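Local coordinates for protein putative esterase (Bacteroides intestinalis DSM 17393, PDB 5VOL) that acts as a ferulic acid esterase of carbohydrate esterase family 1, an alpha/beta hydrolase that works on arabinoxylan and binds calcium, at residues K43-Y48 with R125-R130; L165-E170 with L226-E231. One frame throughout, in Å; residues are numbered along the deposited sequence.

Contact 1: residues K43-Y48 with R125-R130; sequences KYPVLY and RVIGDR
A single beta bridge between Tyr44 and Val126 joins the approach to strand 46-50 of the alpha/beta-hydrolase sheet to the loop that leads from helix 108-123 toward strand 133-138. Its two hydrogen bonds follow the parallel pattern, with Tyr44 bonding on both flanks of Val126. Tyr44 N donates to Arg125 O at 2.9 Å, and Ile127 N returns a bond to Tyr44 O at 2.8 Å. The CA-H groups of Lys43 and Val126 add weaker contacts to the same two oxygens.

Apolar branches pack beside the bridge. Val46 and Val126 cross at about a right angle, with Val46 CB 3.7 Å from Val126 CG2; compact beta-branched residues suit this buried spot, where Ile83 of strand 83-87 touches both. On the more open flank, Ile127 CD1 reaches Pro45 CD at 4.0 Å, and its CG1 lies against the Tyr44 carbonyl.

Tyr44 and Arg125 run side by side in the same direction. Arg125 NH2 comes to the edge of the ring, 3.6 Å from Tyr44 OH, with ring and guanidinium planes 43° apart. The polar ends bond to other residues: the hydroxyl to Ser35 OG, the guanidinium to the carbonyls of Lys42 and Phe36.

Lys43, exposed, bends at chi2 (-66°), which turns CD to 3.7 Å from Arg125 CB. Its NZ holds two waters weakly; one donates to Val126 O at 3.0 Å and the other to Ile127 O at 2.7 Å. The chemistry thus grades along the contact: two direct backbone bonds and the buried valines lie at one end, and at the other an exposed ammonium meets the loop's carbonyls through weakly held water.

Contact 2: residues L165-E170 with L226-E231; sequences LMSIPE and LDRNIE
Arg228, in the first turn of helix 226-238 in the alpha/beta-hydrolase fold, reaches across to the loop after strand 158-162 and grips the carbonyl of Ile168 side-on. NE and NH2 both donate to Ile168 O, at 2.8 Å and 2.9 Å respectively, and the oxygen lies in the guanidinium plane. NH2 approaches in the carbonyl plane, whereas NE stands 45° above it. Arginine suits this place because its long chain carries two N-H groups on one edge that can share a single backbone acceptor; the bend at chi2 (-54°) starts CD toward the loop.

The close packing is at the inner end. Ser167 OG sits only 3.0 Å from Arg228 CD; it is also near NE, but the angle is too poor for a hydrogen bond. Deeper still, Met166 and Asn229 cross at about a right angle, and Met166 CG lies 3.4 Å from Asn229 OD1. The unbranched methionine chain packs CG and CE against that amide oxygen, and also meets Cys195 and Val196 of helix 195-200. Asn229 ND2 is bonded to the carbonyls of Leu225 and Ala164, so the amide also ties the loop to the start of the helix. The Asn229 side chain lies near, without touching, what is probably the Ser-His-Asp triad of this hydrolase.

The solvent side is looser in its charge pairing. Exposed Glu170 crosses Arg228 at about a right angle; its CG comes close to Arg228 NH2, at 3.2 Å, but the salt bridge from OE2 to Arg228 NH1 is long, 3.6 Å. Glu231, one turn along the helix, completes a salt-bridge network, and the shared arginine would be expected to ease repulsion between the two carboxylates. Nearby, Asp227 pairs with Arg237 of a second subunit. Within the network Glu231 OE2 takes the shorter bond, accepting from Arg228 NH1 through its syn lone pair at 2.7 Å.

Overall arrangement
From the N terminus, the chain passes the first two strands of the sheet and reaches 43-48, the way into strand 46-50. It then builds strand 83-87 and helix 108-123 before 125-130 closes contact 1 just ahead of strand 133-138. Contact 2 opens later, at 165-170 after strand 158-162, and closes at 226-231 after several helices and strand 214-218. The two loops follow in series, neither nesting nor crossing. The centres of contacts 1 and 2 are about 30 Å apart, on opposite sides of the chain's centre. Contact 1 joins the approaches to two neighbouring parallel strands, and contact 2 joins the loop beyond one strand to the helix following the next.

Contact 1: residues K43-Y48 with R125-R130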
loop_
_atom_site.group_PDB
_atom_site.type_symbol
_atom_site.label_atom_id
_atom_site.label_comp_id
_atom_site.label_asym_id
_atom_site.label_seq_id
_atom_site.Cartn_x
_atom_site.Cartn_y
_atom_site.Cartn_z
ATOM N N LYS C 43 -10.641 30.402 6.029
ATOM C CA LYS C 43 -9.295 30.559 5.494
ATOM C C LYS C 43 -8.623 29.190 5.441
ATOM O O LYS C 43 -8.951 28.319 6.238
ATOM C CB LYS C 43 -8.470 31.518 6.348
ATOM C CG LYS C 43 -9.052 32.929 6.469
ATOM C CD LYS C 43 -9.040 33.657 5.131
ATOM C CE LYS C 43 -9.029 35.183 5.316
ATOM N NZ LYS C 43 -7.699 35.696 5.791
ATOM N N TYR C 44 -7.672 29.018 4.524
ATOM C CA TYR C 44 -7.090 27.707 4.242
ATOM C C TYR C 44 -5.569 27.689 4.257
ATOM O O TYR C 44 -4.923 28.705 3.984
ATOM C CB TYR C 44 -7.559 27.215 2.873
ATOM C CG TYR C 44 -9.054 27.165 2.677
ATOM C CD1 TYR C 44 -9.790 26.036 3.039
ATOM C CD2 TYR C 44 -9.731 28.234 2.119
ATOM C CE1 TYR C 44 -11.159 25.984 2.842
ATOM C CE2 TYR C 44 -11.101 28.193 1.925
ATOM C CZ TYR C 44 -11.808 27.071 2.289
ATOM O OH TYR C 44 -13.169 27.043 2.088
ATOM N N PRO C 45 -4.981 26.524 4.564
ATOM C CA PRO C 45 -3.561 26.398 4.251
ATOM C C PRO C 45 -3.367 26.329 2.735
ATOM O O PRO C 45 -4.343 26.208 1.991
ATOM C CB PRO C 45 -3.142 25.091 4.939
ATOM C CG PRO C 45 -4.402 24.400 5.301
ATOM C CD PRO C 45 -5.491 25.397 5.374
ATOM N N VAL C 46 -2.123 26.432 2.286
ATOM C CA VAL C 46 -1.847 26.384 0.862
ATOM C C VAL C 46 -0.654 25.491 0.567
ATOM O O VAL C 46 0.330 25.453 1.319
ATOM C CB VAL C 46 -1.597 27.800 0.264
ATOM C CG1 VAL C 46 -0.339 28.415 0.847
ATOM C CG2 VAL C 46 -1.492 27.716 -1.260
ATOM N N LEU C 47 -0.782 24.743 -0.523
ATOM C CA LEU C 47 0.315 23.985 -1.088
ATOM C C LEU C 47 0.644 24.541 -2.480
ATOM O O LEU C 47 -0.212 24.547 -3.372
ATOM C CB LEU C 47 -0.035 22.488 -1.194
ATOM C CG LEU C 47 0.979 21.628 -1.958
ATOM C CD1 LEU C 47 2.297 21.566 -1.204
ATOM C CD2 LEU C 47 0.429 20.204 -2.188
ATOM N N TYR C 48 1.879 25.002 -2.664
ATOM C CA TYR C 48 2.358 25.346 -4.001
ATOM C C TYR C 48 2.873 24.069 -4.652
ATOM O O TYR C 48 3.768 23.412 -4.142
ATOM C CB TYR C 48 3.429 26.451 -3.931
ATOM C CG TYR C 48 2.809 27.737 -3.436
ATOM C CD1 TYR C 48 2.169 28.602 -4.323
ATOM C CD2 TYR C 48 2.800 28.057 -2.080
ATOM C CE1 TYR C 48 1.555 29.762 -3.875
ATOM C CE2 TYR C 48 2.188 29.208 -1.625
ATOM C CZ TYR C 48 1.577 30.061 -2.527
ATOM O OH TYR C 48 0.957 31.206 -2.079
ATOM N N ARG C 125 -8.001 33.310 -0.148
ATOM C CA ARG C 125 -8.215 33.238 1.303
ATOM C C ARG C 125 -7.307 32.243 2.023
ATOM O O ARG C 125 -7.773 31.368 2.760
ATOM C CB ARG C 125 -9.678 32.900 1.597
ATOM C CG ARG C 125 -10.654 33.521 0.615
ATOM C CD ARG C 125 -12.036 33.664 1.210
ATOM N NE ARG C 125 -12.553 32.403 1.725
ATOM C CZ ARG C 125 -13.471 31.661 1.115
ATOM N NH1 ARG C 125 -13.981 32.041 -0.045
ATOM N NH2 ARG C 125 -13.883 30.533 1.679
ATOM N N VAL C 126 -6.008 32.389 1.802
ATOM C CA VAL C 126 -5.010 31.561 2.454
ATOM C C VAL C 126 -4.679 32.158 3.819
ATOM O O VAL C 126 -4.638 33.374 3.962
ATOM C CB VAL C 126 -3.742 31.446 1.584
ATOM C CG1 VAL C 126 -2.562 30.957 2.390
ATOM C CG2 VAL C 126 -4.013 30.550 0.358
ATOM N N ILE C 127 -4.471 31.306 4.822
ATOM C CA ILE C 127 -4.206 31.775 6.179
ATOM C C ILE C 127 -3.046 32.771 6.194
ATOM O O ILE C 127 -3.125 33.814 6.839
ATOM C CB ILE C 127 -3.912 30.597 7.137
ATOM C CG1 ILE C 127 -5.173 29.757 7.323
ATOM C CG2 ILE C 127 -3.411 31.108 8.478
ATOM C CD1 ILE C 127 -4.936 28.416 7.999
ATOM N N GLY C 128 -1.984 32.462 5.460
ATOM C CA GLY C 128 -0.957 33.449 5.187
ATOM C C GLY C 128 0.284 33.368 6.047
ATOM O O GLY C 128 1.158 34.231 5.946
ATOM N N ASP C 129 0.381 32.350 6.896
ATOM C CA ASP C 129 1.606 32.182 7.656
ATOM C C ASP C 129 2.355 30.907 7.260
ATOM O O ASP C 129 1.840 30.048 6.533
ATOM C CB ASP C 129 1.324 32.196 9.171
ATOM C CG ASP C 129 0.355 31.114 9.608
ATOM O OD1 ASP C 129 -0.262 30.452 8.738
ATOM O OD2 ASP C 129 0.199 30.937 10.836
ATOM N N ARG C 130 3.583 30.822 7.747
ATOM C CA ARG C 130 4.508 29.730 7.486
ATOM C C ARG C 130 3.955 28.361 7.879
ATOM O O ARG C 130 4.142 27.359 7.184
ATOM C CB ARG C 130 5.792 30.003 8.251
ATOM C CG ARG C 130 6.746 28.872 8.276
ATOM C CD ARG C 130 7.921 29.196 9.154
ATOM N NE ARG C 130 8.998 28.276 8.827
ATOM C CZ ARG C 130 9.142 27.084 9.383
ATOM N NH1 ARG C 130 8.293 26.689 10.331
ATOM N NH2 ARG C 130 10.149 26.304 9.006
HETATM O O HOH W 1 -5.841 35.976 2.932
HETATM O O HOH W 2 -5.355 34.833 7.985
#

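Contact 2: residues L165-E170 with L226-E231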
loop_
_atom_site.group_PDB
_atom_site.type_symbol
_atom_site.label_atom_id
_atom_site.label_comp_id
_atom_site.label_asym_id
_atom_site.label_seq_id
_atom_site.Cartn_x
_atom_site.Cartn_y
_atom_site.Cartn_z
ATOM N N LEU C 165 14.963 17.613 -9.494
ATOM C CA LEU C 165 16.210 18.064 -10.109
ATOM C C LEU C 165 17.048 18.765 -9.041
ATOM O O LEU C 165 17.101 19.991 -8.991
ATOM C CB LEU C 165 15.927 18.999 -11.279
ATOM C CG LEU C 165 17.102 19.510 -12.117
ATOM C CD1 LEU C 165 17.726 18.364 -12.921
ATOM C CD2 LEU C 165 16.634 20.641 -13.041
ATOM N N MET C 166 17.655 17.974 -8.157
ATOM C CA MET C 166 18.408 18.506 -7.022
ATOM C C MET C 166 19.686 19.181 -7.514
ATOM O O MET C 166 20.200 20.103 -6.891
ATOM C CB MET C 166 18.751 17.390 -6.039
ATOM C CG MET C 166 17.537 16.785 -5.323
ATOM S SD MET C 166 16.503 18.032 -4.517
ATOM C CE MET C 166 15.550 16.988 -3.373
ATOM N N SER C 167 20.207 18.660 -8.615
ATOM C CA SER C 167 21.342 19.243 -9.328
ATOM C C SER C 167 21.372 18.588 -10.695
ATOM O O SER C 167 20.639 17.629 -10.927
ATOM C CB SER C 167 22.664 19.020 -8.584
ATOM O OG SER C 167 22.965 17.637 -8.443
ATOM N N ILE C 168 22.219 19.083 -11.596
ATOM C CA ILE C 168 22.347 18.471 -12.918
ATOM C C ILE C 168 22.912 17.069 -12.816
ATOM O O ILE C 168 23.963 16.875 -12.211
ATOM C CB ILE C 168 23.263 19.299 -13.849
ATOM C CG1 ILE C 168 22.785 20.751 -13.907
ATOM C CG2 ILE C 168 23.316 18.669 -15.232
ATOM C CD1 ILE C 168 21.422 20.921 -14.546
ATOM N N PRO C 169 22.221 16.083 -13.413
ATOM C CA PRO C 169 22.691 14.690 -13.398
ATOM C C PRO C 169 23.985 14.527 -14.184
ATOM O O PRO C 169 24.205 15.278 -15.129
ATOM C CB PRO C 169 21.546 13.920 -14.069
ATOM C CG PRO C 169 20.860 14.933 -14.925
ATOM C CD PRO C 169 20.985 16.247 -14.196
ATOM N N GLU C 170 24.831 13.575 -13.803
ATOM C CA GLU C 170 26.061 13.328 -14.555
ATOM C C GLU C 170 25.756 12.855 -15.976
ATOM O O GLU C 170 26.555 13.055 -16.895
ATOM C CB GLU C 170 26.937 12.307 -13.829
ATOM C CG GLU C 170 27.172 12.658 -12.365
ATOM C CD GLU C 170 28.437 12.035 -11.799
ATOM O OE1 GLU C 170 29.245 11.507 -12.597
ATOM O OE2 GLU C 170 28.617 12.080 -10.558
ATOM N N LEU C 226 17.758 9.667 -9.794
ATOM C CA LEU C 226 17.890 8.953 -8.522
ATOM C C LEU C 226 19.223 9.271 -7.840
ATOM O O LEU C 226 19.267 9.545 -6.645
ATOM C CB LEU C 226 17.749 7.437 -8.716
ATOM C CG LEU C 226 17.958 6.602 -7.434
ATOM C CD1 LEU C 226 16.934 6.929 -6.354
ATOM C CD2 LEU C 226 17.925 5.107 -7.719
ATOM N N ASP C 227 20.311 9.256 -8.603
ATOM C CA ASP C 227 21.628 9.427 -8.000
ATOM C C ASP C 227 21.792 10.786 -7.311
ATOM O O ASP C 227 22.396 10.865 -6.232
ATOM C CB ASP C 227 22.721 9.210 -9.057
ATOM C CG ASP C 227 22.971 7.733 -9.339
ATOM O OD1 ASP C 227 22.288 6.875 -8.726
ATOM O OD2 ASP C 227 23.846 7.419 -10.177
ATOM N N ARG C 228 21.252 11.849 -7.903
ATOM C CA ARG C 228 21.332 13.168 -7.273
ATOM C C ARG C 228 20.434 13.280 -6.038
ATOM O O ARG C 228 20.746 14.014 -5.101
ATOM C CB ARG C 228 20.954 14.274 -8.257
ATOM C CG ARG C 228 21.934 14.453 -9.402
ATOM C CD ARG C 228 23.348 14.657 -8.910
ATOM N NE ARG C 228 24.224 15.152 -9.980
ATOM C CZ ARG C 228 25.527 14.905 -10.054
ATOM N NH1 ARG C 228 26.124 14.165 -9.123
ATOM N NH2 ARG C 228 26.238 15.392 -11.066
ATOM N N ASN C 229 19.293 12.597 -6.060
ATOM C CA ASN C 229 18.392 12.643 -4.905
ATOM C C ASN C 229 19.016 11.882 -3.747
ATOM O O ASN C 229 18.851 12.247 -2.583
ATOM C CB ASN C 229 17.012 12.083 -5.260
ATOM C CG ASN C 229 16.134 13.112 -5.911
ATOM O OD1 ASN C 229 15.568 13.973 -5.235
ATOM N ND2 ASN C 229 16.057 13.076 -7.243
ATOM N N ILE C 230 19.757 10.834 -4.082
ATOM C CA ILE C 230 20.493 10.078 -3.091
ATOM C C ILE C 230 21.547 10.963 -2.439
ATOM O O ILE C 230 21.695 10.968 -1.210
ATOM C CB ILE C 230 21.148 8.822 -3.714
ATOM C CG1 ILE C 230 20.083 7.745 -3.971
ATOM C CG2 ILE C 230 22.257 8.306 -2.814
ATOM C CD1 ILE C 230 20.587 6.514 -4.743
ATOM N N GLU C 231 22.279 11.724 -3.253
ATOM C CA GLU C 231 23.297 12.617 -2.712
ATOM C C GLU C 231 22.674 13.663 -1.805
ATOM O O GLU C 231 23.240 14.026 -0.773
ATOM C CB GLU C 231 24.078 13.325 -3.836
ATOM C CG GLU C 231 24.888 12.418 -4.723
ATOM C CD GLU C 231 25.479 13.186 -5.906
ATOM O OE1 GLU C 231 25.821 14.378 -5.737
ATOM O OE2 GLU C 231 25.573 12.609 -7.000
#